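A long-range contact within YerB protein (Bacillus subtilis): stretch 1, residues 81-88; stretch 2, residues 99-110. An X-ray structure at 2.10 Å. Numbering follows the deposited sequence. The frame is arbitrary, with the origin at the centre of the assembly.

Stretch 1, residues 81-88: PVRSAREY
Stretch 2 99-110: IFVHHGWSPGAK

Stretch 1 runs extended from V82 to R86 (psi 145 to 180°), then enters a helix at E87. Stretch 2 leaves a strand at H102, crosses H103 to W105 with extended phi/psi values except at G104 (95/178°), and starts its own helix at P107. The two chains run side by side in the same direction, with S84 CA 4.4 Å from G104 CA, A85 CA 4.4 Å from W105 CA and E87 CA 4.8 Å from A109 CA. A single beta bridge pairs A85 with W105.

Three backbone hydrogen bonds hold this register. H103 N donates to R83 O (2.9 Å, 133° at the hydrogen), A85 N to G104 O (3.1 Å, 161°) and S106 N to A85 O (3.2 Å, 141°). A85 thus spends both its amide and its carbonyl on the residues flanking W105, as expected for a parallel bridge. The second bond is the straightest. S84 N lies 3.1 Å from H103 O, but the angle is too poor for a hydrogen bond; that carbonyl instead accepts a weak one from S84 OG (3.3 Å; chi1 m). CA-H···O contacts supplement these bonds: S84 CA is 3.2 Å from H103 O, and W105 CA is 3.5 Å from A85 O.

The A85 methyl points toward stretch 2 and packs against side chains there. Its CB meets the edge of the F100 ring (chi1 t) at CE2, 3.4 Å away, and lies 3.6 Å from H102 CD2 (chi1 p) and 4.2 Å from W105 CB. Earlier in the stretch, V82 (chi1 t) packs CG1 3.3 Å from H102 C and 3.8 Å from H103 CB. The H103 side chain (chi1 t) then leads away, and its ND1 is hydrogen-bonded elsewhere in the structure.

R86 and S106 occupy the N-cap positions of the two helices. The CA-to-CB bond of R86 points away, yet its m, m side chain brings NE to 3.5 Å from S106 CB; this NE is buried by the contact without any polar partner. The CA-to-CB bond of E87 (chi1 m, chi2 107°) points sideways, but the end of its side chain comes nearer to the second helix start, placing OE1 3.2 Å from S106 OG (chi1 p) and OE2 3.0 Å from G108 CA. A CB on G108 would fall 1.6 Å from E87 OE2, so the close approach depends on glycine. At G104 an ideal CB would lie 2.9 Å from S84 OG and would also jam against the preceding carbonyl. At the start of the second helix, K110 N donates to the carbonyl of the N-cap residue, S106 O (2.9 Å).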

# COMPACT_ATOMS: atom_id res chain seq x y z
N PRO A 81 -1.16 12.85 -1.13
CA PRO A 81 0.04 13.53 -0.61
C PRO A 81 1.08 12.53 -0.12
O PRO A 81 0.74 11.44 0.35
CB PRO A 81 -0.50 14.39 0.54
CG PRO A 81 -1.96 14.58 0.19
CD PRO A 81 -2.36 13.24 -0.36
N VAL A 82 2.35 12.89 -0.25
CA VAL A 82 3.43 12.02 0.18
C VAL A 82 3.71 12.24 1.65
O VAL A 82 3.55 13.35 2.15
CB VAL A 82 4.71 12.28 -0.63
CG1 VAL A 82 5.74 11.18 -0.37
CG2 VAL A 82 4.36 12.37 -2.10
N ARG A 83 4.11 11.18 2.34
CA ARG A 83 4.37 11.26 3.76
C ARG A 83 5.65 10.55 4.18
O ARG A 83 6.36 9.96 3.37
CB ARG A 83 3.19 10.66 4.55
CG ARG A 83 2.36 11.66 5.32
CD ARG A 83 3.18 12.30 6.42
NE ARG A 83 2.40 13.22 7.25
CZ ARG A 83 2.87 13.79 8.35
NH1 ARG A 83 4.11 13.53 8.76
NH2 ARG A 83 2.11 14.61 9.06
N SER A 84 5.93 10.61 5.48
CA SER A 84 7.12 10.02 6.09
C SER A 84 7.25 8.51 5.93
O SER A 84 6.27 7.79 5.93
CB SER A 84 7.16 10.36 7.57
OG SER A 84 7.37 11.74 7.74
N ALA A 85 8.49 8.05 5.84
CA ALA A 85 8.78 6.63 5.69
C ALA A 85 8.97 5.96 7.05
O ALA A 85 9.44 6.58 8.00
CB ALA A 85 10.03 6.44 4.84
N ARG A 86 8.60 4.68 7.11
CA ARG A 86 8.73 3.88 8.32
C ARG A 86 9.45 2.61 7.93
O ARG A 86 9.39 2.20 6.78
CB ARG A 86 7.35 3.56 8.91
CG ARG A 86 6.65 4.76 9.52
CD ARG A 86 7.43 5.28 10.72
NE ARG A 86 7.51 6.74 10.73
CZ ARG A 86 6.49 7.54 11.01
NH1 ARG A 86 5.30 7.04 11.31
NH2 ARG A 86 6.66 8.86 10.98
N GLU A 87 10.15 1.99 8.88
CA GLU A 87 10.88 0.77 8.60
C GLU A 87 10.04 -0.27 7.89
O GLU A 87 10.43 -0.74 6.81
CB GLU A 87 11.45 0.15 9.89
CG GLU A 87 12.70 0.84 10.39
CD GLU A 87 12.47 1.68 11.63
OE1 GLU A 87 11.50 2.48 11.64
OE2 GLU A 87 13.26 1.54 12.59
N TYR A 88 8.90 -0.64 8.47
CA TYR A 88 8.04 -1.63 7.84
C TYR A 88 7.68 -1.30 6.40
O TYR A 88 7.46 -2.20 5.60
CB TYR A 88 6.77 -1.89 8.67
CG TYR A 88 6.18 -0.69 9.39
CD1 TYR A 88 6.64 -0.32 10.66
CD2 TYR A 88 5.15 0.04 8.82
CE1 TYR A 88 6.07 0.74 11.34
CE2 TYR A 88 4.57 1.11 9.50
CZ TYR A 88 5.04 1.46 10.76
OH TYR A 88 4.47 2.50 11.46
N ILE A 99 11.42 1.40 -6.36
CA ILE A 99 12.00 2.71 -6.12
C ILE A 99 11.09 3.23 -5.00
O ILE A 99 9.87 3.32 -5.17
CB ILE A 99 11.87 3.60 -7.37
CG1 ILE A 99 12.88 3.13 -8.42
CG2 ILE A 99 12.07 5.07 -7.01
CD1 ILE A 99 12.63 3.69 -9.82
N PHE A 100 11.70 3.55 -3.86
CA PHE A 100 11.00 4.02 -2.68
C PHE A 100 10.83 5.53 -2.63
O PHE A 100 11.79 6.27 -2.44
CB PHE A 100 11.76 3.54 -1.44
CG PHE A 100 10.99 3.68 -0.17
CD1 PHE A 100 9.83 2.93 0.05
CD2 PHE A 100 11.44 4.53 0.84
CE1 PHE A 100 9.13 3.01 1.26
CE2 PHE A 100 10.74 4.62 2.06
CZ PHE A 100 9.58 3.86 2.27
N VAL A 101 9.59 5.99 -2.78
CA VAL A 101 9.31 7.41 -2.76
C VAL A 101 8.64 7.77 -1.44
O VAL A 101 7.73 7.07 -0.99
CB VAL A 101 8.41 7.81 -3.93
CG1 VAL A 101 8.23 9.33 -3.96
CG2 VAL A 101 9.03 7.32 -5.22
N HIS A 102 9.11 8.85 -0.82
CA HIS A 102 8.56 9.29 0.46
C HIS A 102 8.86 10.75 0.74
O HIS A 102 9.26 11.50 -0.15
CB HIS A 102 9.14 8.44 1.59
CG HIS A 102 10.63 8.56 1.72
ND1 HIS A 102 11.49 8.21 0.71
CD2 HIS A 102 11.40 8.99 2.74
CE1 HIS A 102 12.74 8.42 1.10
NE2 HIS A 102 12.71 8.90 2.33
N HIS A 103 8.67 11.15 1.99
CA HIS A 103 8.92 12.52 2.38
C HIS A 103 9.08 12.59 3.89
O HIS A 103 8.10 12.67 4.64
CB HIS A 103 7.78 13.43 1.93
CG HIS A 103 8.15 14.88 1.89
ND1 HIS A 103 7.38 15.83 1.25
CD2 HIS A 103 9.23 15.54 2.38
CE1 HIS A 103 7.97 17.01 1.34
NE2 HIS A 103 9.09 16.86 2.02
N GLY A 104 10.34 12.55 4.33
CA GLY A 104 10.64 12.56 5.75
C GLY A 104 10.79 11.12 6.16
O GLY A 104 10.61 10.21 5.34
N TRP A 105 11.12 10.89 7.42
CA TRP A 105 11.30 9.53 7.91
C TRP A 105 11.51 9.45 9.42
O TRP A 105 11.73 10.46 10.09
CB TRP A 105 12.50 8.87 7.21
CG TRP A 105 13.72 9.74 7.09
CD1 TRP A 105 14.10 10.76 7.92
CD2 TRP A 105 14.75 9.64 6.09
NE1 TRP A 105 15.29 11.31 7.49
CE2 TRP A 105 15.71 10.64 6.37
CE3 TRP A 105 14.94 8.82 4.97
CZ2 TRP A 105 16.85 10.83 5.58
CZ3 TRP A 105 16.08 9.00 4.19
CH2 TRP A 105 17.02 10.00 4.50
N SER A 106 11.43 8.24 9.95
CA SER A 106 11.66 8.03 11.37
C SER A 106 13.15 7.73 11.49
O SER A 106 13.81 7.44 10.50
CB SER A 106 10.85 6.83 11.87
OG SER A 106 11.24 5.63 11.22
N PRO A 107 13.71 7.83 12.70
CA PRO A 107 15.13 7.56 12.89
C PRO A 107 15.56 6.23 12.28
O PRO A 107 16.52 6.17 11.50
CB PRO A 107 15.27 7.57 14.41
CG PRO A 107 14.31 8.66 14.80
CD PRO A 107 13.09 8.32 13.95
N GLY A 108 14.84 5.17 12.63
CA GLY A 108 15.14 3.85 12.11
C GLY A 108 15.17 3.84 10.60
O GLY A 108 16.13 3.37 10.00
N ALA A 109 14.12 4.37 9.98
CA ALA A 109 14.01 4.43 8.53
C ALA A 109 15.18 5.17 7.89
O ALA A 109 15.65 4.79 6.82
CB ALA A 109 12.71 5.09 8.13
N LYS A 110 15.64 6.23 8.55
CA LYS A 110 16.75 7.02 8.03
C LYS A 110 18.00 6.17 7.89
O LYS A 110 18.57 6.05 6.81
CB LYS A 110 17.04 8.21 8.95
CG LYS A 110 18.08 9.18 8.38
CD LYS A 110 18.93 9.81 9.48
CE LYS A 110 19.74 8.74 10.20
NZ LYS A 110 20.59 9.28 11.31